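Local coordinates for protein putative fructose-bisphosphate aldolase (Coccidioides immitis, PDB 3PM6) that is a putative class II fructose-bisphosphate aldolase with a TIM-barrel fold that holds a zinc ion, at residues L87-A92 and D115-D120; I145-E150 and T183-L188; A31-N36 and M55-P60; E176-V181 and E216-R221; R100-S105 and A138-R143. All blocks are in the same frame, centred on the assembly; numbering follows the deposited sequence.

Contact 1 (L87-A92 and D115-D120); sequences LHLDHA and DSIMVD. With ZN (zinc ion), chain S.
Asp120 OD2 takes the N-H of His91 ND1 at 2.7 Å and also accepts from Gln93 NE2. In this TIM barrel the parallel neighbours 87-92 and 116-119 thus illustrate how a second-shell carboxylate sets a metal ligand. OD2 lies almost in the imidazole plane and is met on its anti side, 29° out of the carboxylate plane, which fixes the rotation of the ring. His91 NE2 binds the zinc ion at 2.1 Å, with His196 and His227 completing the protein ligands. Met118 SD sits over one ring face, 3.8 Å from the ring centroid of His91; CG anti to the backbone N (chi1 180°) and an extended chain beyond it run this side chain beside the imidazole. Asp90 OD1 reaches the same face, near its rim. Between Leu89 and Ala92 the register slips by one residue, a beta bulge that contains the metal ligand His91. Before the bulge the pairing is regular, and Met118 N gives Leu89 O a straight bond of 2.7 Å. At the other end of the paired segments Leu87 O accepts from both Asp115 N and Ser116 N, while Leu87 N reaches the anti lone pair of Asp115 OD2. His88 ND1 and Ser116 OG share a 2.7 Å hydrogen bond.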
# COMPACT_ATOMS: atom_id res chain seq x y z
N LEU A 87 -8.73 -4.80 10.72
CA LEU A 87 -9.00 -3.86 9.64
C LEU A 87 -10.48 -3.41 9.61
O LEU A 87 -11.38 -4.22 9.64
CB LEU A 87 -8.58 -4.48 8.31
CG LEU A 87 -8.79 -3.63 7.07
CD1 LEU A 87 -7.99 -2.33 7.13
CD2 LEU A 87 -8.41 -4.46 5.84
N HIS A 88 -10.68 -2.10 9.55
CA HIS A 88 -12.01 -1.51 9.73
C HIS A 88 -12.27 -0.55 8.60
O HIS A 88 -11.41 0.30 8.29
CB HIS A 88 -12.00 -0.75 11.06
CG HIS A 88 -13.31 -0.14 11.43
ND1 HIS A 88 -14.41 -0.89 11.80
CD2 HIS A 88 -13.68 1.16 11.55
CE1 HIS A 88 -15.40 -0.07 12.13
NE2 HIS A 88 -14.97 1.18 12.01
N LEU A 89 -13.42 -0.67 7.96
CA LEU A 89 -13.88 0.38 7.03
C LEU A 89 -14.60 1.49 7.78
O LEU A 89 -15.71 1.29 8.30
CB LEU A 89 -14.78 -0.19 5.93
CG LEU A 89 -15.24 0.72 4.77
CD1 LEU A 89 -14.10 1.32 3.90
CD2 LEU A 89 -16.27 -0.04 3.90
N ASP A 90 -13.99 2.67 7.83
CA ASP A 90 -14.61 3.79 8.59
C ASP A 90 -15.54 4.59 7.68
O ASP A 90 -15.31 4.65 6.46
CB ASP A 90 -13.46 4.66 9.13
CG ASP A 90 -13.90 5.72 10.13
OD1 ASP A 90 -14.99 5.60 10.77
OD2 ASP A 90 -13.14 6.70 10.26
N HIS A 91 -16.60 5.19 8.25
CA HIS A 91 -17.48 6.12 7.50
C HIS A 91 -17.92 5.63 6.13
O HIS A 91 -17.85 6.34 5.14
CB HIS A 91 -16.84 7.51 7.44
CG HIS A 91 -16.74 8.10 8.81
ND1 HIS A 91 -17.85 8.27 9.60
CD2 HIS A 91 -15.67 8.40 9.59
CE1 HIS A 91 -17.48 8.71 10.78
NE2 HIS A 91 -16.17 8.79 10.80
N ALA A 92 -18.37 4.40 6.06
CA ALA A 92 -18.98 3.94 4.86
C ALA A 92 -20.40 4.49 4.87
O ALA A 92 -21.22 4.05 5.68
CB ALA A 92 -18.95 2.41 4.85
N ASP A 115 -12.37 -6.81 8.81
CA ASP A 115 -12.89 -7.48 10.00
C ASP A 115 -14.17 -6.79 10.52
O ASP A 115 -14.99 -7.41 11.17
CB ASP A 115 -11.83 -7.49 11.08
CG ASP A 115 -10.54 -8.16 10.62
OD1 ASP A 115 -10.55 -9.38 10.43
OD2 ASP A 115 -9.53 -7.47 10.42
N SER A 116 -14.31 -5.49 10.23
CA SER A 116 -15.44 -4.69 10.73
C SER A 116 -15.71 -3.53 9.81
O SER A 116 -14.84 -3.11 9.06
CB SER A 116 -15.21 -4.19 12.16
OG SER A 116 -13.99 -3.48 12.29
N ILE A 117 -16.92 -3.02 9.84
CA ILE A 117 -17.25 -1.95 8.90
C ILE A 117 -18.10 -0.99 9.67
O ILE A 117 -18.95 -1.41 10.44
CB ILE A 117 -18.04 -2.52 7.70
CG1 ILE A 117 -17.17 -3.46 6.86
CG2 ILE A 117 -18.74 -1.40 6.86
CD1 ILE A 117 -17.94 -4.10 5.63
N MET A 118 -17.89 0.30 9.47
CA MET A 118 -18.78 1.24 10.05
C MET A 118 -19.94 1.52 9.11
O MET A 118 -19.75 2.15 8.08
CB MET A 118 -18.07 2.56 10.45
CG MET A 118 -19.03 3.56 11.06
SD MET A 118 -18.33 5.21 11.24
CE MET A 118 -19.63 5.91 12.30
N VAL A 119 -21.13 1.06 9.47
CA VAL A 119 -22.35 1.34 8.68
C VAL A 119 -22.85 2.70 9.14
O VAL A 119 -23.61 2.79 10.10
CB VAL A 119 -23.45 0.25 8.88
CG1 VAL A 119 -24.62 0.52 7.99
CG2 VAL A 119 -22.86 -1.16 8.62
N ASP A 120 -22.37 3.75 8.47
CA ASP A 120 -22.57 5.12 8.89
C ASP A 120 -23.71 5.70 8.05
O ASP A 120 -23.47 6.30 6.99
CB ASP A 120 -21.28 5.94 8.66
CG ASP A 120 -21.44 7.38 9.12
OD1 ASP A 120 -22.55 7.69 9.61
OD2 ASP A 120 -20.47 8.19 9.06
ZN ZN S . -15.17 9.62 12.46

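Contact 2 (I145-E150 and T183-L188); sequences IATEAE and TGINWL
Thr147 O receives two backbone donors, Asn186 N at 3.0 Å and Trp187 N at 3.1 Å, where strands 146-149 and 187-188 come together as the parallel ends of a beta-alpha-beta unit of the TIM barrel. Trp187 N approaches in the carbonyl plane, whereas Asn186 N is tilted 32° from it. The side chain of Asn186 returns to the same residue: its OD1 accepts from Thr147 N at 3.0 Å, in plane and on a lone pair. CG of Asn186 anti to its carbonyl carbon (chi1 -57°) starts the amide on this path, and OD1 also lies against CA and CB of Ala146. Further along, Ala149 N bonds to Trp187 O, and the methyl of Ala149 meets Ile185 CG2 at 3.5 Å. Beyond this shell, Glu148 and Trp187 cross at about a right angle, with OE1 of Glu148 at the indole edge, 3.8 Å from Trp187 CE3. Partners in later strands and loops fix that carboxylate: OE1 forms a salt bridge with Lys247 and OE2 a hydrogen bond with the zinc ligand His227, which makes Glu148 a second-shell residue of the metal site. Where the chain leaves helix 174-181, a water lies 2.8 Å from Gly184 O, to which it probably donates, and is hydrogen-bonded to Thr147 OG1 at 2.9 Å.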
# COMPACT_ATOMS: atom_id res chain seq x y z
N ILE A 145 -18.63 -10.31 9.34
CA ILE A 145 -18.12 -8.95 9.55
C ILE A 145 -18.84 -8.21 10.69
O ILE A 145 -20.05 -8.14 10.70
CB ILE A 145 -18.20 -8.16 8.23
CG1 ILE A 145 -17.32 -8.85 7.15
CG2 ILE A 145 -17.82 -6.67 8.43
CD1 ILE A 145 -17.51 -8.26 5.72
N ALA A 146 -18.08 -7.72 11.66
CA ALA A 146 -18.61 -6.93 12.76
C ALA A 146 -18.95 -5.49 12.28
O ALA A 146 -18.47 -5.04 11.24
CB ALA A 146 -17.59 -6.88 13.87
N THR A 147 -19.79 -4.78 13.02
CA THR A 147 -20.32 -3.50 12.52
C THR A 147 -20.42 -2.43 13.59
O THR A 147 -20.58 -2.72 14.76
CB THR A 147 -21.72 -3.61 11.86
OG1 THR A 147 -22.65 -4.08 12.81
CG2 THR A 147 -21.73 -4.52 10.67
N GLU A 148 -20.31 -1.19 13.15
CA GLU A 148 -20.40 -0.02 14.02
C GLU A 148 -21.44 0.84 13.34
O GLU A 148 -21.47 0.88 12.12
CB GLU A 148 -19.06 0.70 14.05
CG GLU A 148 -19.03 2.05 14.76
CD GLU A 148 -17.64 2.69 14.72
OE1 GLU A 148 -16.62 1.96 14.87
OE2 GLU A 148 -17.56 3.92 14.52
N ALA A 149 -22.26 1.52 14.13
CA ALA A 149 -23.25 2.44 13.62
C ALA A 149 -23.25 3.71 14.44
O ALA A 149 -22.67 3.76 15.54
CB ALA A 149 -24.62 1.79 13.62
N GLU A 150 -23.85 4.75 13.88
CA GLU A 150 -23.90 6.07 14.52
C GLU A 150 -25.33 6.49 14.87
O GLU A 150 -26.09 6.98 14.01
CB GLU A 150 -23.29 7.12 13.60
CG GLU A 150 -23.18 8.51 14.22
CD GLU A 150 -22.33 9.45 13.35
OE1 GLU A 150 -21.24 9.04 12.91
OE2 GLU A 150 -22.73 10.59 13.13
N THR A 183 -30.70 -3.37 16.19
CA THR A 183 -30.32 -3.67 14.80
C THR A 183 -29.28 -4.76 14.75
O THR A 183 -29.00 -5.26 13.68
CB THR A 183 -29.73 -2.46 14.05
OG1 THR A 183 -28.57 -1.99 14.73
CG2 THR A 183 -30.74 -1.34 13.93
N GLY A 184 -28.69 -5.11 15.90
CA GLY A 184 -27.59 -6.11 15.93
C GLY A 184 -26.17 -5.59 15.68
O GLY A 184 -25.23 -6.38 15.50
N ILE A 185 -26.00 -4.27 15.65
CA ILE A 185 -24.64 -3.68 15.56
C ILE A 185 -23.80 -4.15 16.72
O ILE A 185 -24.34 -4.53 17.72
CB ILE A 185 -24.66 -2.17 15.69
CG1 ILE A 185 -25.27 -1.82 17.04
CG2 ILE A 185 -25.36 -1.56 14.52
CD1 ILE A 185 -25.71 -0.43 17.17
N ASN A 186 -22.47 -4.12 16.60
CA ASN A 186 -21.61 -4.48 17.72
C ASN A 186 -21.14 -3.26 18.48
O ASN A 186 -21.04 -3.30 19.71
CB ASN A 186 -20.41 -5.26 17.23
CG ASN A 186 -20.82 -6.51 16.46
OD1 ASN A 186 -20.73 -6.56 15.21
ND2 ASN A 186 -21.30 -7.52 17.19
N TRP A 187 -20.84 -2.17 17.75
CA TRP A 187 -20.31 -0.93 18.35
C TRP A 187 -21.14 0.28 17.95
O TRP A 187 -21.76 0.29 16.91
CB TRP A 187 -18.86 -0.72 17.91
CG TRP A 187 -18.00 -1.96 17.98
CD1 TRP A 187 -18.05 -2.94 18.92
CD2 TRP A 187 -16.92 -2.30 17.10
NE1 TRP A 187 -17.10 -3.91 18.66
CE2 TRP A 187 -16.40 -3.54 17.54
CE3 TRP A 187 -16.36 -1.70 15.98
CZ2 TRP A 187 -15.34 -4.16 16.91
CZ3 TRP A 187 -15.30 -2.33 15.34
CH2 TRP A 187 -14.80 -3.55 15.81
N LEU A 188 -21.16 1.30 18.81
CA LEU A 188 -21.92 2.53 18.60
C LEU A 188 -20.97 3.72 18.68
O LEU A 188 -20.11 3.76 19.54
CB LEU A 188 -22.99 2.71 19.69
CG LEU A 188 -24.36 2.01 19.56
CD1 LEU A 188 -25.30 2.43 20.66
CD2 LEU A 188 -25.01 2.34 18.21
O HOH W 1 -23.10 -6.85 13.68

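Contact 3 (A31-N36 and M55-P60); sequences AICVYN and MILLFP
The rings of Tyr35 and Phe59 meet obliquely, their planes 51° apart and their centroids 5.5 Å from each other. Tyr35 brings its hydroxyl and CE1 to the edge of the Phe59 ring, near its plane, with OH 3.4 Å from Phe59 CE2. That hydroxyl has its polar partners in Asp159 O and Asn251 ND2, which hold the ring where it borders Phe59. Cys33 SG comes to the Phe59 ring obliquely, at 3.6 Å from CZ, a cysteine sulfur-aromatic contact. Phe59 points its CB toward segment 31-36, with CG anti to the carbonyl carbon (chi1 -64°), and its side chain lies about 6 Å from the zinc ion. The two strands are parallel and cross at -34°. Three backbone bonds join them: Ile32 N to Met55 O, Leu57 N to Ile32 O from well above the carbonyl plane, and Val34 N to Leu57 O. Past the last of these the two strands part, and one water spans them, donating to Val34 O and accepting from Phe59 N, both at 2.9 Å. Ala31 CB presses on Leu57 CD1 at 3.5 Å, tight for two carbons. Val34 CG2 touches Ile56 CG2. The face carrying Ile32 and Ile56 packs on helix 37-49, the crossover of this beta-alpha-beta unit, through Ile43; strands 245-250 and 85-92 flank the pair in the closed barrel.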
# COMPACT_ATOMS: atom_id res chain seq x y z
N ALA A 31 -7.59 3.39 16.84
CA ALA A 31 -8.15 3.07 15.51
C ALA A 31 -7.73 4.16 14.53
O ALA A 31 -8.33 5.24 14.47
CB ALA A 31 -9.67 2.98 15.59
N ILE A 32 -6.65 3.92 13.80
CA ILE A 32 -5.96 4.98 13.07
C ILE A 32 -6.32 4.92 11.62
O ILE A 32 -6.06 3.91 10.96
CB ILE A 32 -4.40 4.77 13.20
CG1 ILE A 32 -4.00 4.49 14.66
CG2 ILE A 32 -3.62 5.93 12.57
CD1 ILE A 32 -4.35 5.60 15.63
N CYS A 33 -6.93 6.00 11.13
CA CYS A 33 -7.20 6.17 9.73
C CYS A 33 -5.95 6.38 8.96
O CYS A 33 -5.10 7.23 9.31
CB CYS A 33 -8.10 7.39 9.50
SG CYS A 33 -9.64 7.23 10.37
N VAL A 34 -5.84 5.66 7.85
CA VAL A 34 -4.69 5.85 6.95
C VAL A 34 -5.15 5.85 5.52
O VAL A 34 -6.26 5.37 5.24
CB VAL A 34 -3.65 4.72 7.11
CG1 VAL A 34 -2.96 4.78 8.48
CG2 VAL A 34 -4.26 3.37 6.85
N TYR A 35 -4.28 6.36 4.62
CA TYR A 35 -4.57 6.53 3.19
C TYR A 35 -3.55 5.85 2.31
O TYR A 35 -3.63 5.93 1.07
CB TYR A 35 -4.52 8.01 2.80
CG TYR A 35 -5.50 8.89 3.50
CD1 TYR A 35 -6.80 9.08 3.01
CD2 TYR A 35 -5.13 9.55 4.67
CE1 TYR A 35 -7.69 9.94 3.68
CE2 TYR A 35 -6.00 10.36 5.33
CZ TYR A 35 -7.27 10.58 4.84
OH TYR A 35 -8.08 11.39 5.58
N ASN A 36 -2.58 5.20 2.95
CA ASN A 36 -1.40 4.77 2.25
C ASN A 36 -0.58 3.74 3.04
O ASN A 36 -0.78 3.50 4.26
CB ASN A 36 -0.54 5.99 1.87
CG ASN A 36 -0.29 6.92 3.05
OD1 ASN A 36 0.12 6.49 4.13
ND2 ASN A 36 -0.55 8.20 2.84
N MET A 55 -6.10 -0.83 15.35
CA MET A 55 -6.91 -1.11 14.20
C MET A 55 -6.45 -0.20 13.09
O MET A 55 -6.10 0.97 13.32
CB MET A 55 -8.41 -0.89 14.50
CG MET A 55 -9.02 -1.93 15.42
SD MET A 55 -10.81 -1.62 15.75
CE MET A 55 -11.17 -3.13 16.67
N ILE A 56 -6.44 -0.73 11.88
CA ILE A 56 -6.12 0.09 10.71
C ILE A 56 -7.50 0.47 10.11
O ILE A 56 -8.34 -0.40 9.85
CB ILE A 56 -5.24 -0.72 9.69
CG1 ILE A 56 -3.88 -1.11 10.29
CG2 ILE A 56 -5.10 0.00 8.35
CD1 ILE A 56 -3.09 -2.03 9.41
N LEU A 57 -7.74 1.78 9.93
CA LEU A 57 -8.98 2.23 9.32
C LEU A 57 -8.78 2.69 7.89
O LEU A 57 -7.88 3.47 7.62
CB LEU A 57 -9.64 3.34 10.16
CG LEU A 57 -10.50 2.82 11.32
CD1 LEU A 57 -9.65 1.91 12.28
CD2 LEU A 57 -11.09 3.98 12.10
N LEU A 58 -9.60 2.21 6.96
CA LEU A 58 -9.57 2.73 5.60
C LEU A 58 -10.90 3.43 5.32
O LEU A 58 -11.91 3.07 5.93
CB LEU A 58 -9.32 1.59 4.60
CG LEU A 58 -7.92 0.94 4.62
CD1 LEU A 58 -8.00 -0.29 3.75
CD2 LEU A 58 -6.83 1.92 4.07
N PHE A 59 -10.90 4.43 4.42
CA PHE A 59 -12.15 5.07 3.99
C PHE A 59 -12.64 4.39 2.72
O PHE A 59 -11.88 3.62 2.09
CB PHE A 59 -11.96 6.58 3.75
CG PHE A 59 -11.61 7.34 4.99
CD1 PHE A 59 -12.44 7.30 6.12
CD2 PHE A 59 -10.45 8.08 5.05
CE1 PHE A 59 -12.09 7.99 7.28
CE2 PHE A 59 -10.13 8.79 6.22
CZ PHE A 59 -10.95 8.74 7.32
N PRO A 60 -13.92 4.64 2.32
CA PRO A 60 -14.35 4.08 1.03
C PRO A 60 -13.45 4.49 -0.13
O PRO A 60 -13.32 3.76 -1.13
CB PRO A 60 -15.78 4.67 0.85
CG PRO A 60 -16.31 4.77 2.25
CD PRO A 60 -15.07 4.91 3.20
O HOH W 2 -8.46 5.49 3.30

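Contact 4 (E176-V181 and E216-R221); sequences ESEEFV and EAVGER
Val181 and Val218 form the tight part of this contact between helices 174-181 and 208-218, two of the outer helices that surround the TIM barrel. Their side chains slide past each other in opposite directions, bringing Val181 CG2 to 3.8 Å from Val218 CG1. The same CG1 methyl of Val218 also touches Ser177 CB at 4.0 Å and lies 3.8 Å from the backbone N of Glu178, so one methyl touches Ser177, Glu178 and Val181 of the facing helix. Below it, toward the barrel, Leu188 of strand 187-188 packs against both Ser177 and Val218, while the hydroxyl of Ser177 bonds to Thr173 O, just before its helix. Outward the character changes. Arg221, in the turn that follows helix 208-218, lays its guanidinium across Val181 at about a right angle: the methyl CG1 of Val181 stands over one face of the flat group, 3.2 Å from NH1. Arg221 bends at chi3 (-72°), which turns NE out of the line of the extended chain before it. Glu178 arrives at the guanidinium edge with its aliphatic part, CG lying 3.5 Å from Arg221 NH2. The charges themselves do not meet, for Glu178 OE2 stays 4.8 Å from that NH2, and any attraction between them is probably modest. No hydrogen bond spans the two segments. On this solvent side the carboxylate rests instead against a methyl, with Glu178 OE2 3.6 Å from Ala217 CB.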
# COMPACT_ATOMS: atom_id res chain seq x y z
N GLU A 176 -32.30 6.50 21.48
CA GLU A 176 -31.89 6.21 20.09
C GLU A 176 -30.81 5.12 20.12
O GLU A 176 -30.82 4.22 19.28
CB GLU A 176 -31.48 7.47 19.27
CG GLU A 176 -30.94 7.18 17.81
CD GLU A 176 -30.76 8.42 16.93
OE1 GLU A 176 -30.97 9.55 17.41
OE2 GLU A 176 -30.42 8.27 15.73
N SER A 177 -29.94 5.15 21.13
CA SER A 177 -28.91 4.10 21.31
C SER A 177 -29.51 2.71 21.43
O SER A 177 -29.10 1.78 20.72
CB SER A 177 -28.04 4.40 22.53
OG SER A 177 -27.33 5.61 22.37
N GLU A 178 -30.48 2.58 22.35
CA GLU A 178 -31.29 1.36 22.50
C GLU A 178 -31.93 0.92 21.19
O GLU A 178 -31.83 -0.25 20.85
CB GLU A 178 -32.40 1.58 23.56
CG GLU A 178 -31.96 1.38 25.01
CD GLU A 178 -32.86 2.09 26.02
OE1 GLU A 178 -34.06 2.29 25.70
OE2 GLU A 178 -32.36 2.47 27.13
N GLU A 179 -32.57 1.85 20.47
CA GLU A 179 -33.11 1.52 19.14
C GLU A 179 -32.02 0.91 18.25
O GLU A 179 -32.28 -0.08 17.56
CB GLU A 179 -33.78 2.73 18.42
CG GLU A 179 -34.75 3.59 19.31
CD GLU A 179 -35.43 4.80 18.58
OE1 GLU A 179 -35.40 5.99 19.06
OE2 GLU A 179 -36.04 4.53 17.52
N PHE A 180 -30.81 1.46 18.27
CA PHE A 180 -29.74 0.94 17.40
C PHE A 180 -29.19 -0.43 17.84
O PHE A 180 -28.83 -1.26 16.99
CB PHE A 180 -28.64 1.96 17.15
CG PHE A 180 -28.94 2.89 16.02
CD1 PHE A 180 -28.48 2.61 14.75
CD2 PHE A 180 -29.70 4.04 16.22
CE1 PHE A 180 -28.78 3.44 13.71
CE2 PHE A 180 -30.00 4.88 15.17
CZ PHE A 180 -29.54 4.59 13.92
N VAL A 181 -29.14 -0.66 19.15
CA VAL A 181 -28.72 -1.98 19.69
C VAL A 181 -29.58 -3.14 19.11
O VAL A 181 -29.06 -4.23 18.85
CB VAL A 181 -28.76 -1.99 21.25
CG1 VAL A 181 -28.79 -3.41 21.82
CG2 VAL A 181 -27.58 -1.22 21.84
N GLU A 216 -24.48 3.82 30.45
CA GLU A 216 -25.32 3.16 31.44
C GLU A 216 -26.45 2.39 30.76
O GLU A 216 -26.79 1.29 31.16
CB GLU A 216 -25.86 4.21 32.41
CG GLU A 216 -26.49 3.65 33.63
CD GLU A 216 -25.48 3.14 34.61
OE1 GLU A 216 -24.30 3.55 34.49
OE2 GLU A 216 -25.84 2.31 35.46
N ALA A 217 -27.04 2.96 29.70
CA ALA A 217 -28.17 2.30 29.05
C ALA A 217 -27.75 1.12 28.19
O ALA A 217 -28.42 0.11 28.18
CB ALA A 217 -29.02 3.29 28.23
N VAL A 218 -26.64 1.23 27.46
CA VAL A 218 -26.31 0.17 26.49
C VAL A 218 -24.91 -0.40 26.61
O VAL A 218 -24.59 -1.39 25.96
CB VAL A 218 -26.49 0.65 25.03
CG1 VAL A 218 -27.89 1.17 24.80
CG2 VAL A 218 -25.46 1.69 24.69
N GLY A 219 -24.08 0.23 27.44
CA GLY A 219 -22.67 -0.11 27.57
C GLY A 219 -22.37 -1.57 27.75
O GLY A 219 -21.34 -2.04 27.29
N GLU A 220 -23.25 -2.31 28.42
CA GLU A 220 -23.02 -3.74 28.65
C GLU A 220 -23.34 -4.60 27.42
O GLU A 220 -22.95 -5.77 27.36
CB GLU A 220 -23.79 -4.21 29.89
CG GLU A 220 -23.47 -3.36 31.13
CD GLU A 220 -23.99 -3.95 32.44
OE1 GLU A 220 -25.09 -4.58 32.45
OE2 GLU A 220 -23.30 -3.76 33.47
N ARG A 221 -24.03 -4.01 26.44
CA ARG A 221 -24.47 -4.72 25.23
C ARG A 221 -23.66 -4.35 23.98
O ARG A 221 -23.53 -5.17 23.07
CB ARG A 221 -25.99 -4.53 24.99
CG ARG A 221 -26.90 -5.07 26.14
CD ARG A 221 -28.42 -4.80 25.95
NE ARG A 221 -28.84 -3.40 26.12
CZ ARG A 221 -29.85 -2.85 25.45
NH1 ARG A 221 -30.52 -3.56 24.55
NH2 ARG A 221 -30.20 -1.60 25.64

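Contact 5 (R100-S105 and A138-R143); sequences RAADLS and AYCNAR
Asp103 OD1 accepts a short hydrogen bond, 2.6 Å, from Tyr139 OH, and this bond joins the C-terminal ends of helices 95-103 and 126-141 on the outside of the barrel. The phenol uses the syn lone pair of OD1; the side chains cross at about a right angle, with carboxylate and ring planes 49° apart. CG of Tyr139 anti to its backbone N (chi1 -166°) sets the ring off on this course. Charge adds a second link, a rather long salt bridge of 3.4 Å between the same Asp103 OD1 and Arg143 NE; two partners on one oxygen would be expected to keep the carboxylate ionised. A further bond, within 138-143, steadies the arginine: its NH1 donates to Tyr139 O at 2.9 Å, in the carbonyl plane and on a lone pair. Flat groups then overlap, Arg143 NH1 standing 3.5 Å above the Tyr139 ring over its centre, while CZ of Tyr139 lies over the centre of the guanidinium. Lys99 makes a cation-pi contact with the same tyrosine. Apolar contacts complete the set. Ala102 CB sits in plane at the ring edge, 4.0 Å from Tyr139 CE2, and farther off it faces Cys140 SG. Beneath the helices Ile117 of strand 116-119 touches both Ala102 and Cys140, and Ile145, just before strand 146-149, reaches Ala102 and Ser105.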
# COMPACT_ATOMS: atom_id res chain seq x y z
N ARG A 100 -20.13 -3.85 -1.34
CA ARG A 100 -18.95 -4.09 -2.16
C ARG A 100 -17.75 -4.42 -1.26
O ARG A 100 -16.99 -5.38 -1.52
CB ARG A 100 -18.66 -2.89 -3.05
CG ARG A 100 -17.44 -3.07 -3.97
CD ARG A 100 -16.97 -1.74 -4.60
NE ARG A 100 -15.75 -1.95 -5.39
CZ ARG A 100 -15.23 -1.06 -6.23
NH1 ARG A 100 -14.13 -1.36 -6.91
NH2 ARG A 100 -15.80 0.13 -6.42
N ALA A 101 -17.59 -3.66 -0.19
CA ALA A 101 -16.53 -3.97 0.79
C ALA A 101 -16.76 -5.33 1.48
O ALA A 101 -15.82 -6.09 1.68
CB ALA A 101 -16.40 -2.86 1.83
N ALA A 102 -17.99 -5.63 1.85
CA ALA A 102 -18.32 -6.84 2.60
C ALA A 102 -18.13 -8.11 1.74
O ALA A 102 -17.79 -9.17 2.27
CB ALA A 102 -19.75 -6.77 3.14
N ASP A 103 -18.33 -7.97 0.42
CA ASP A 103 -18.08 -9.02 -0.57
C ASP A 103 -16.58 -9.36 -0.72
O ASP A 103 -16.23 -10.45 -1.18
CB ASP A 103 -18.67 -8.63 -1.94
CG ASP A 103 -20.20 -8.60 -1.95
OD1 ASP A 103 -20.86 -9.13 -1.03
OD2 ASP A 103 -20.76 -8.01 -2.89
N LEU A 104 -15.70 -8.46 -0.32
CA LEU A 104 -14.26 -8.74 -0.37
C LEU A 104 -13.81 -9.95 0.47
O LEU A 104 -12.79 -10.57 0.16
CB LEU A 104 -13.45 -7.50 0.02
CG LEU A 104 -13.45 -6.35 -1.00
CD1 LEU A 104 -12.81 -5.08 -0.41
CD2 LEU A 104 -12.73 -6.77 -2.28
N SER A 105 -14.56 -10.28 1.52
CA SER A 105 -14.30 -11.47 2.35
C SER A 105 -15.29 -12.61 2.08
O SER A 105 -15.17 -13.31 1.08
CB SER A 105 -14.30 -11.13 3.85
OG SER A 105 -15.21 -10.08 4.17
N ALA A 138 -27.15 -7.08 8.71
CA ALA A 138 -27.45 -8.45 8.30
C ALA A 138 -26.48 -8.89 7.20
O ALA A 138 -25.85 -9.95 7.28
CB ALA A 138 -28.92 -8.57 7.80
N TYR A 139 -26.32 -8.03 6.19
CA TYR A 139 -25.45 -8.33 5.07
C TYR A 139 -23.99 -8.55 5.49
O TYR A 139 -23.32 -9.47 5.00
CB TYR A 139 -25.58 -7.23 4.02
CG TYR A 139 -25.01 -7.58 2.67
CD1 TYR A 139 -25.85 -8.02 1.61
CD2 TYR A 139 -23.63 -7.46 2.43
CE1 TYR A 139 -25.30 -8.35 0.34
CE2 TYR A 139 -23.08 -7.77 1.17
CZ TYR A 139 -23.91 -8.21 0.13
OH TYR A 139 -23.34 -8.52 -1.10
N CYS A 140 -23.50 -7.70 6.38
CA CYS A 140 -22.14 -7.82 6.89
C CYS A 140 -21.97 -9.09 7.77
O CYS A 140 -20.96 -9.80 7.69
CB CYS A 140 -21.78 -6.57 7.71
SG CYS A 140 -21.63 -5.04 6.73
N ASN A 141 -22.93 -9.31 8.67
CA ASN A 141 -22.89 -10.43 9.59
C ASN A 141 -22.85 -11.78 8.84
O ASN A 141 -22.03 -12.64 9.14
CB ASN A 141 -24.11 -10.39 10.52
CG ASN A 141 -23.99 -9.34 11.61
OD1 ASN A 141 -23.00 -8.58 11.68
ND2 ASN A 141 -25.00 -9.29 12.49
N ALA A 142 -23.72 -11.92 7.84
CA ALA A 142 -23.70 -13.07 6.91
C ALA A 142 -22.29 -13.40 6.42
O ALA A 142 -22.03 -14.54 6.07
CB ALA A 142 -24.62 -12.85 5.72
N ARG A 143 -21.40 -12.39 6.42
CA ARG A 143 -20.09 -12.58 5.83
C ARG A 143 -18.96 -12.56 6.86
O ARG A 143 -17.77 -12.44 6.50
CB ARG A 143 -19.87 -11.56 4.70
CG ARG A 143 -20.79 -11.85 3.49
CD ARG A 143 -21.21 -10.60 2.73
NE ARG A 143 -22.03 -11.02 1.60
CZ ARG A 143 -23.34 -11.28 1.64
NH1 ARG A 143 -24.03 -11.11 2.76
NH2 ARG A 143 -23.97 -11.72 0.55

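Overall arrangement
From the N terminus, contact 3 closes the first loop, around helix 37-49, and pairs the first two barrel strands. Contact 1 follows in series, joining the third and fourth strands; hydrogen bonds from 87-92 to 55-60 run it on from contact 3. Contact 5 opens inside the loop of contact 1 and closes beyond it, so the two cross, tying outer helices to the strands beneath. Contact 2 then joins the fifth and sixth strands, bonded to contact 1 through 115-120. Contact 4 crosses contact 2 in the same way, its helices meeting Leu188. Contacts 3, 1 and 2 thus belong to the barrel wall, and contacts 5 and 4 to the helical layer around it.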